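Local coordinates for argonaute protein (Marinitoga piezophila, PDB 5I4A) that uses short guide RNAs bearing a 5'-hydroxyl to bind complementary single-stranded DNA or RNA targets and cleave them, at residues 549-554 and 570-575; 264-269 and 557-562; 543-548 and 580-585. All coordinates share one frame; numbering follows the deposited sequence.

Contact 1: 549-554 and 570-575; sequences TNINSY and IYYPKT
With CG anti to its carbonyl carbon (chi1 -64°), Y572 sends its ring across to 549-554, and the same choice at I570, followed by an extended chi2, carries CD1 out beside I551. The phenol meets the loop end-on: Y572 OH donates to I551 O at 2.7 Å, from above the carbonyl plane, 54° out of it. The N552 amide crosses the phenol obliquely, OD1 3.7 Å from Y572 CE2 and the two planes 43° apart. That amide is already held, OD1 by S553 N and ND2 by Q579 O. Here the loop that follows strand 539-546 in the RNase H-like PIWI domain runs alongside strand 568-571 and the residues after it. An alanine at Y572 lacks the hydroxyl that donates to I551 O and the ring beside N552, and would probably loosen the loop against the sheet. Beside the phenol the contact is apolar: I570 CD1 lies 3.6 Å from I551 CD1 and equally near I551 CB and CG2, one methyl touching both branches as the chains cross obliquely. T549 adds a looser touch, CG2 to I570 CG2 at 4.3 Å, while its OG1 is hydrogen-bonded to E583.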
loop_
_atom_site.group_PDB
_atom_site.type_symbol
_atom_site.label_atom_id
_atom_site.label_comp_id
_atom_site.label_asym_id
_atom_site.label_seq_id
_atom_site.Cartn_x
_atom_site.Cartn_y
_atom_site.Cartn_z
ATOM N N THR A 549 8.874 1.340 -0.758
ATOM C CA THR A 549 10.309 1.532 -0.911
ATOM C C THR A 549 11.033 1.142 0.373
ATOM O O THR A 549 10.531 1.355 1.484
ATOM C CB THR A 549 10.642 2.978 -1.292
ATOM O OG1 THR A 549 12.048 3.096 -1.542
ATOM C CG2 THR A 549 10.262 3.935 -0.185
ATOM N N ASN A 550 12.209 0.544 0.211
ATOM C CA ASN A 550 13.015 0.069 1.326
ATOM C C ASN A 550 14.018 1.110 1.810
ATOM O O ASN A 550 14.720 0.867 2.797
ATOM C CB ASN A 550 13.755 -1.209 0.917
ATOM C CG ASN A 550 14.172 -2.049 2.102
ATOM O OD1 ASN A 550 13.366 -2.340 2.982
ATOM N ND2 ASN A 550 15.441 -2.440 2.135
ATOM N N ILE A 551 14.100 2.256 1.144
ATOM C CA ILE A 551 15.053 3.296 1.516
ATOM C C ILE A 551 14.491 4.085 2.689
ATOM O O ILE A 551 13.372 4.610 2.623
ATOM C CB ILE A 551 15.349 4.212 0.319
ATOM C CG1 ILE A 551 15.953 3.399 -0.827
ATOM C CG2 ILE A 551 16.268 5.356 0.736
ATOM C CD1 ILE A 551 15.987 4.129 -2.153
ATOM N N ASN A 552 15.264 4.175 3.764
ATOM C CA ASN A 552 14.775 4.811 4.978
ATOM C C ASN A 552 15.972 5.347 5.759
ATOM O O ASN A 552 17.071 5.489 5.214
ATOM C CB ASN A 552 13.920 3.818 5.783
ATOM C CG ASN A 552 12.743 4.483 6.459
ATOM O OD1 ASN A 552 12.835 5.627 6.902
ATOM N ND2 ASN A 552 11.625 3.773 6.534
ATOM N N SER A 553 15.758 5.637 7.041
ATOM C CA SER A 553 16.768 6.280 7.871
ATOM C C SER A 553 16.323 6.237 9.323
ATOM O O SER A 553 15.130 6.127 9.622
ATOM C CB SER A 553 16.998 7.729 7.441
ATOM O OG SER A 553 17.718 8.443 8.432
ATOM N N TYR A 554 17.299 6.340 10.225
ATOM C CA TYR A 554 16.990 6.583 11.628
ATOM C C TYR A 554 16.701 8.051 11.908
ATOM O O TYR A 554 16.137 8.367 12.961
ATOM C CB TYR A 554 18.127 6.088 12.531
ATOM C CG TYR A 554 19.520 6.511 12.112
ATOM C CD1 TYR A 554 19.994 7.792 12.380
ATOM C CD2 TYR A 554 20.371 5.620 11.470
ATOM C CE1 TYR A 554 21.272 8.176 12.004
ATOM C CE2 TYR A 554 21.648 5.995 11.095
ATOM C CZ TYR A 554 22.093 7.274 11.362
ATOM O OH TYR A 554 23.362 7.651 10.987
ATOM N N ILE A 570 12.041 10.447 -3.291
ATOM C CA ILE A 570 11.309 9.757 -2.235
ATOM C C ILE A 570 10.698 10.809 -1.330
ATOM O O ILE A 570 11.400 11.712 -0.864
ATOM C CB ILE A 570 12.211 8.824 -1.406
ATOM C CG1 ILE A 570 12.979 7.864 -2.300
ATOM C CG2 ILE A 570 11.384 8.040 -0.394
ATOM C CD1 ILE A 570 13.890 6.955 -1.524
ATOM N N TYR A 571 9.400 10.695 -1.072
ATOM C CA TYR A 571 8.772 11.507 -0.045
ATOM C C TYR A 571 8.289 10.612 1.086
ATOM O O TYR A 571 7.934 9.447 0.878
ATOM C CB TYR A 571 7.624 12.361 -0.606
ATOM C CG TYR A 571 6.339 11.636 -0.948
ATOM C CD1 TYR A 571 5.399 11.342 0.035
ATOM C CD2 TYR A 571 6.041 11.294 -2.260
ATOM C CE1 TYR A 571 4.216 10.695 -0.276
ATOM C CE2 TYR A 571 4.858 10.651 -2.579
ATOM C CZ TYR A 571 3.950 10.352 -1.584
ATOM O OH TYR A 571 2.772 9.712 -1.896
ATOM N N TYR A 572 8.311 11.166 2.292
ATOM C CA TYR A 572 7.852 10.471 3.492
ATOM C C TYR A 572 6.661 11.242 4.037
ATOM O O TYR A 572 6.841 12.285 4.690
ATOM C CB TYR A 572 8.970 10.374 4.531
ATOM C CG TYR A 572 10.150 9.541 4.068
ATOM C CD1 TYR A 572 11.099 10.067 3.199
ATOM C CD2 TYR A 572 10.314 8.230 4.499
ATOM C CE1 TYR A 572 12.173 9.312 2.770
ATOM C CE2 TYR A 572 11.385 7.465 4.076
ATOM C CZ TYR A 572 12.314 8.012 3.211
ATOM O OH TYR A 572 13.385 7.260 2.785
ATOM N N PRO A 573 5.436 10.790 3.784
ATOM C CA PRO A 573 4.262 11.571 4.186
ATOM C C PRO A 573 4.093 11.590 5.696
ATOM O O PRO A 573 4.580 10.717 6.419
ATOM C CB PRO A 573 3.100 10.838 3.507
ATOM C CG PRO A 573 3.585 9.425 3.379
ATOM C CD PRO A 573 5.066 9.518 3.139
ATOM N N LYS A 574 3.389 12.618 6.170
ATOM C CA LYS A 574 3.136 12.742 7.598
ATOM C C LYS A 574 2.318 11.556 8.090
ATOM O O LYS A 574 1.334 11.152 7.463
ATOM C CB LYS A 574 2.409 14.050 7.909
ATOM C CG LYS A 574 2.183 14.270 9.399
ATOM C CD LYS A 574 1.763 15.698 9.721
ATOM C CE LYS A 574 0.274 15.920 9.500
ATOM N NZ LYS A 574 -0.112 15.825 8.065
ATOM N N THR A 575 2.742 10.989 9.216
ATOM C CA THR A 575 2.114 9.796 9.762
ATOM C C THR A 575 2.418 9.734 11.251
ATOM O O THR A 575 3.523 10.082 11.679
ATOM C CB THR A 575 2.625 8.530 9.055
ATOM O OG1 THR A 575 2.472 8.668 7.637
ATOM C CG2 THR A 575 1.852 7.315 9.504
#

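Contact 2: 264-269 and 557-562; sequences KIFINV and LKEWII
K264 leaves its strand with CG in the crowded position between backbone N and carbonyl carbon (chi1 45°), which starts the chain over the indole of W560. Its CB touches two residues, W560 CE3 at 3.8 Å and I562 CG1 just beyond. A bend at chi3 (-46°) then lays CE on the ring face, 3.4 Å from W560 CE3, in a CH-pi contact. At the tip, NZ sits almost on the normal of the six-membered ring, 3.9 Å from its centroid: a cation-pi pair in which the ammonium would be steadied by the pi cloud. The opposite face of the indole receives F266, whose CB stands 3.7 Å from the centroid of the same ring. Beyond that CB the phenyl turns its edge to the five-membered ring, an edge-to-face pair with planes at 64°, and F266 CE1 also reaches E559 CB. The indole is thus sandwiched between two residues of one strand.

Strand 264-266, from linker L2, joins antiparallel to strand 560-565 as the outermost strand of the PIWI sheet, so the linker is stitched directly to the RNase H-like domain. I265 and I561 form the hydrogen-bonded pair: I265 N donates to I561 O, and I561 N returns a nearly straight bond to I265 O. Their side chains lie on the other face, side by side. I267 CG1 presses on I561 CD1 at 3.5 Å, tighter than usual for two carbons, and Y603 of helix 595-605 packs against both residues. A type II turn from L557 to W560, closed by W560 N to L557 O, leads into the strand; E559 O, buried against F266 CD1, has no hydrogen-bonding partner in the model.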
loop_
_atom_site.group_PDB
_atom_site.type_symbol
_atom_site.label_atom_id
_atom_site.label_comp_id
_atom_site.label_asym_id
_atom_site.label_seq_id
_atom_site.Cartn_x
_atom_site.Cartn_y
_atom_site.Cartn_z
ATOM N N LYS A 264 17.324 17.324 0.135
ATOM C CA LYS A 264 16.122 17.058 0.912
ATOM C C LYS A 264 15.425 18.394 1.119
ATOM O O LYS A 264 15.976 19.290 1.767
ATOM C CB LYS A 264 16.451 16.382 2.244
ATOM C CG LYS A 264 17.629 16.991 3.002
ATOM C CD LYS A 264 17.728 16.441 4.419
ATOM C CE LYS A 264 16.363 16.431 5.090
ATOM N NZ LYS A 264 16.440 16.412 6.573
ATOM N N ILE A 265 14.222 18.535 0.566
ATOM C CA ILE A 265 13.445 19.761 0.683
ATOM C C ILE A 265 12.159 19.463 1.443
ATOM O O ILE A 265 11.539 18.408 1.259
ATOM C CB ILE A 265 13.158 20.391 -0.698
ATOM C CG1 ILE A 265 12.571 21.794 -0.526
ATOM C CG2 ILE A 265 12.223 19.518 -1.532
ATOM C CD1 ILE A 265 12.662 22.666 -1.762
ATOM N N PHE A 266 11.785 20.380 2.331
ATOM C CA PHE A 266 10.549 20.276 3.093
ATOM C C PHE A 266 9.447 21.018 2.349
ATOM O O PHE A 266 9.596 22.200 2.026
ATOM C CB PHE A 266 10.742 20.848 4.498
ATOM C CG PHE A 266 9.481 20.916 5.313
ATOM C CD1 PHE A 266 9.077 19.835 6.077
ATOM C CD2 PHE A 266 8.709 22.068 5.328
ATOM C CE1 PHE A 266 7.923 19.894 6.832
ATOM C CE2 PHE A 266 7.552 22.132 6.080
ATOM C CZ PHE A 266 7.159 21.043 6.833
ATOM N N ILE A 267 8.345 20.326 2.075
ATOM C CA ILE A 267 7.240 20.891 1.312
ATOM C C ILE A 267 6.193 21.426 2.278
ATOM O O ILE A 267 5.696 20.694 3.144
ATOM C CB ILE A 267 6.629 19.856 0.353
ATOM C CG1 ILE A 267 7.668 19.414 -0.674
ATOM C CG2 ILE A 267 5.412 20.441 -0.342
ATOM C CD1 ILE A 267 8.143 20.522 -1.584
ATOM N N ASN A 268 5.850 22.698 2.115
ATOM C CA ASN A 268 4.912 23.391 2.985
ATOM C C ASN A 268 3.532 23.366 2.333
ATOM O O ASN A 268 3.339 23.947 1.260
ATOM C CB ASN A 268 5.387 24.824 3.222
ATOM C CG ASN A 268 4.780 25.451 4.457
ATOM O OD1 ASN A 268 5.165 25.136 5.582
ATOM N ND2 ASN A 268 3.840 26.362 4.251
ATOM N N VAL A 269 2.579 22.691 2.973
ATOM C CA VAL A 269 1.225 22.532 2.446
ATOM C C VAL A 269 0.287 23.420 3.251
ATOM O O VAL A 269 0.088 23.203 4.453
ATOM C CB VAL A 269 0.767 21.066 2.486
ATOM C CG1 VAL A 269 -0.610 20.924 1.851
ATOM C CG2 VAL A 269 1.777 20.169 1.785
ATOM N N LEU A 557 12.444 11.866 8.618
ATOM C CA LEU A 557 12.251 12.370 7.267
ATOM C C LEU A 557 10.785 12.634 6.949
ATOM O O LEU A 557 10.450 12.896 5.790
ATOM C CB LEU A 557 12.840 11.384 6.254
ATOM C CG LEU A 557 14.314 11.033 6.464
ATOM C CD1 LEU A 557 14.707 9.837 5.617
ATOM C CD2 LEU A 557 15.190 12.228 6.146
ATOM N N LYS A 558 9.905 12.568 7.947
ATOM C CA LYS A 558 8.484 12.766 7.701
ATOM C C LYS A 558 8.229 14.168 7.163
ATOM O O LYS A 558 8.764 15.155 7.681
ATOM C CB LYS A 558 7.680 12.530 8.980
ATOM C CG LYS A 558 7.856 11.143 9.588
ATOM C CD LYS A 558 6.592 10.714 10.320
ATOM C CE LYS A 558 6.858 9.570 11.286
ATOM N NZ LYS A 558 7.507 10.050 12.538
ATOM N N GLU A 559 7.416 14.242 6.107
ATOM C CA GLU A 559 7.070 15.454 5.366
ATOM C C GLU A 559 8.238 16.011 4.562
ATOM O O GLU A 559 8.166 17.149 4.083
ATOM C CB GLU A 559 6.501 16.541 6.288
ATOM C CG GLU A 559 5.280 16.078 7.076
ATOM C CD GLU A 559 4.718 17.156 7.982
ATOM O OE1 GLU A 559 4.830 17.019 9.219
ATOM O OE2 GLU A 559 4.166 18.143 7.453
ATOM N N TRP A 560 9.306 15.238 4.383
ATOM C CA TRP A 560 10.445 15.637 3.573
ATOM C C TRP A 560 10.431 14.910 2.235
ATOM O O TRP A 560 10.008 13.756 2.138
ATOM C CB TRP A 560 11.764 15.347 4.293
ATOM C CG TRP A 560 12.098 16.344 5.345
ATOM C CD1 TRP A 560 11.710 16.323 6.654
ATOM C CD2 TRP A 560 12.891 17.523 5.179
ATOM N NE1 TRP A 560 12.216 17.417 7.313
ATOM C CE2 TRP A 560 12.945 18.170 6.429
ATOM C CE3 TRP A 560 13.561 18.095 4.094
ATOM C CZ2 TRP A 560 13.642 19.359 6.624
ATOM C CZ3 TRP A 560 14.253 19.276 4.289
ATOM C CH2 TRP A 560 14.289 19.895 5.543
ATOM N N ILE A 561 10.902 15.604 1.202
ATOM C CA ILE A 561 11.109 15.027 -0.122
ATOM C C ILE A 561 12.610 14.955 -0.366
ATOM O O ILE A 561 13.306 15.976 -0.307
ATOM C CB ILE A 561 10.408 15.843 -1.220
ATOM C CG1 ILE A 561 8.890 15.782 -1.049
ATOM C CG2 ILE A 561 10.807 15.333 -2.597
ATOM C CD1 ILE A 561 8.124 16.323 -2.243
ATOM N N ILE A 562 13.105 13.752 -0.640
ATOM C CA ILE A 562 14.529 13.502 -0.825
ATOM C C ILE A 562 14.774 13.147 -2.283
ATOM O O ILE A 562 14.054 12.322 -2.858
ATOM C CB ILE A 562 15.025 12.385 0.107
ATOM C CG1 ILE A 562 14.899 12.827 1.566
ATOM C CG2 ILE A 562 16.460 11.998 -0.222
ATOM C CD1 ILE A 562 15.245 11.744 2.556
#

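Contact 3: 543-548 and 580-585; sequences VEVNKN and KGVEVK
Four backbone hydrogen bonds tie 543-546 to 582-585. E544 and K585 exchange one pair, E544 N to K585 O and K585 N to E544 O, each at 2.9 Å; N546 and E583 exchange the other. The N546 N bond follows a lone pair of E583 O in the carbonyl plane, whereas E583 N approaches N546 O from 36° out of that plane. Between these two pairs V545 and V584 form the non-hydrogen-bonded pair, and V545 CA comes within 3.2 Å of E583 O in a CA-H...O contact.

The valines fill one face of the sheet diagonally. V543 CG1, anti to its backbone N, meets V584 CG1 at 3.5 Å, a tight contact; V545 CG1 meets V582 CG1 at the same distance. I602 of helix 595-605 packs on V543 and V584. On the other face E544 and K585 lie side by side: E544 OE1 touches K585 CD at 3.4 Å, but its distance of 4.9 Å from K585 NZ means that no salt bridge forms, although the charges would still attract. The other carboxylate oxygen, E544 OE2, accepts from F522 N. The side chains of N546 and E583 meet at their CB atoms; E583 OE2 is held by T549.

At N546 the side-chain OD1 accepts from N548 N, 2.9 Å away, an Asx turn that bends the chain off the sheet. Just there K547 NZ forms a long, weak ion pair with D519 OD2, and N548 packs on a phosphate of the bound RNA. This antiparallel pairing extends the mixed RNase H-type sheet of PIWI, 582-589 being added beside 539-546, with K547 beside D519, inferred to be catalytic and by similarity a Mn(2+) ligand.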
loop_
_atom_site.group_PDB
_atom_site.type_symbol
_atom_site.label_atom_id
_atom_site.label_comp_id
_atom_site.label_asym_id
_atom_site.label_seq_id
_atom_site.Cartn_x
_atom_site.Cartn_y
_atom_site.Cartn_z
ATOM N N VAL A 543 4.921 8.305 -14.471
ATOM C CA VAL A 543 5.441 8.304 -13.111
ATOM C C VAL A 543 5.230 6.928 -12.500
ATOM O O VAL A 543 4.118 6.387 -12.542
ATOM C CB VAL A 543 4.767 9.386 -12.249
ATOM C CG1 VAL A 543 5.342 9.372 -10.851
ATOM C CG2 VAL A 543 4.924 10.759 -12.888
ATOM N N GLU A 544 6.293 6.365 -11.931
ATOM C CA GLU A 544 6.220 5.112 -11.193
ATOM C C GLU A 544 6.273 5.425 -9.704
ATOM O O GLU A 544 7.202 6.095 -9.239
ATOM C CB GLU A 544 7.358 4.171 -11.585
ATOM C CG GLU A 544 7.290 3.685 -13.017
ATOM C CD GLU A 544 8.433 2.756 -13.368
ATOM O OE1 GLU A 544 9.447 2.755 -12.637
ATOM O OE2 GLU A 544 8.314 2.019 -14.371
ATOM N N VAL A 545 5.277 4.944 -8.966
ATOM C CA VAL A 545 5.154 5.185 -7.535
ATOM C C VAL A 545 5.301 3.856 -6.808
ATOM O O VAL A 545 4.594 2.890 -7.118
ATOM C CB VAL A 545 3.813 5.856 -7.191
ATOM C CG1 VAL A 545 3.706 6.098 -5.700
ATOM C CG2 VAL A 545 3.659 7.162 -7.958
ATOM N N ASN A 546 6.214 3.809 -5.844
ATOM C CA ASN A 546 6.462 2.612 -5.045
ATOM C C ASN A 546 6.157 2.950 -3.590
ATOM O O ASN A 546 6.981 3.554 -2.897
ATOM C CB ASN A 546 7.898 2.120 -5.220
ATOM C CG ASN A 546 8.173 0.827 -4.465
ATOM O OD1 ASN A 546 7.268 0.223 -3.888
ATOM N ND2 ASN A 546 9.428 0.392 -4.473
ATOM N N LYS A 547 4.971 2.552 -3.126
ATOM C CA LYS A 547 4.595 2.766 -1.735
ATOM C C LYS A 547 5.379 1.881 -0.777
ATOM O O LYS A 547 5.288 2.079 0.438
ATOM C CB LYS A 547 3.099 2.514 -1.556
ATOM C CG LYS A 547 2.718 1.045 -1.595
ATOM C CD LYS A 547 1.568 0.800 -2.556
ATOM C CE LYS A 547 0.983 -0.591 -2.378
ATOM N NZ LYS A 547 -0.211 -0.783 -3.242
ATOM N N ASN A 548 6.142 0.915 -1.290
ATOM C CA ASN A 548 6.872 -0.042 -0.470
ATOM C C ASN A 548 8.383 0.111 -0.609
ATOM O O ASN A 548 9.111 -0.883 -0.584
ATOM C CB ASN A 548 6.459 -1.470 -0.829
ATOM C CG ASN A 548 4.979 -1.721 -0.623
ATOM O OD1 ASN A 548 4.399 -1.288 0.372
ATOM N ND2 ASN A 548 4.359 -2.418 -1.568
ATOM N N LYS A 580 7.511 5.665 6.837
ATOM C CA LYS A 580 7.521 4.882 5.610
ATOM C C LYS A 580 7.634 5.816 4.417
ATOM O O LYS A 580 7.056 6.907 4.413
ATOM C CB LYS A 580 6.258 4.018 5.474
ATOM C CG LYS A 580 6.098 2.962 6.555
ATOM C CD LYS A 580 5.351 1.743 6.032
ATOM C CE LYS A 580 4.061 2.135 5.327
ATOM N NZ LYS A 580 3.306 0.946 4.840
ATOM N N GLY A 581 8.376 5.381 3.402
ATOM C CA GLY A 581 8.639 6.197 2.242
ATOM C C GLY A 581 7.807 5.813 1.036
ATOM O O GLY A 581 7.288 4.704 0.934
ATOM N N VAL A 582 7.695 6.760 0.108
ATOM C CA VAL A 582 7.021 6.554 -1.167
ATOM C C VAL A 582 7.963 7.016 -2.267
ATOM O O VAL A 582 8.308 8.202 -2.334
ATOM C CB VAL A 582 5.681 7.307 -1.249
ATOM C CG1 VAL A 582 5.086 7.160 -2.634
ATOM C CG2 VAL A 582 4.715 6.793 -0.194
ATOM N N GLU A 583 8.381 6.086 -3.118
ATOM C CA GLU A 583 9.304 6.389 -4.203
ATOM C C GLU A 583 8.548 6.903 -5.418
ATOM O O GLU A 583 7.488 6.383 -5.772
ATOM C CB GLU A 583 10.116 5.151 -4.583
ATOM C CG GLU A 583 11.605 5.307 -4.380
ATOM C CD GLU A 583 12.385 4.104 -4.861
ATOM O OE1 GLU A 583 12.672 4.029 -6.074
ATOM O OE2 GLU A 583 12.702 3.229 -4.025
ATOM N N VAL A 584 9.102 7.929 -6.055
ATOM C CA VAL A 584 8.509 8.555 -7.230
ATOM C C VAL A 584 9.584 8.626 -8.306
ATOM O O VAL A 584 10.634 9.246 -8.096
ATOM C CB VAL A 584 7.962 9.959 -6.919
ATOM C CG1 VAL A 584 7.168 10.495 -8.090
ATOM C CG2 VAL A 584 7.111 9.940 -5.657
ATOM N N LYS A 585 9.329 7.996 -9.452
ATOM C CA LYS A 585 10.296 7.939 -10.544
ATOM C C LYS A 585 9.651 8.463 -11.818
ATOM O O LYS A 585 8.680 7.880 -12.307
ATOM C CB LYS A 585 10.803 6.511 -10.761
ATOM C CG LYS A 585 11.754 6.376 -11.941
ATOM C CD LYS A 585 12.088 4.927 -12.246
ATOM C CE LYS A 585 13.137 4.843 -13.333
ATOM N NZ LYS A 585 12.802 5.731 -14.486
#

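Overall arrangement
All three contacts gather on one mixed sheet, in which strands 264-266, 560-565, 568-571, 582-589 and 539-546 are successive neighbours. Contact 2 lies at its outer margin, partly exposed, and adds aromatic and cation-pi packing to a short strand pairing; contact 3 lies deeper, beside the probable Mn(2+) site and the guide RNA, and relies on regular backbone bonds with a buried valine face. Contact 1 is the buried one between them, where one phenol bond and isoleucine packing join its two segments. It touches both others through the backbone: Y572 O accepts from E559 N of contact 2, and Y571 O from V582 N of contact 3. Contacts 2 and 3 do not touch.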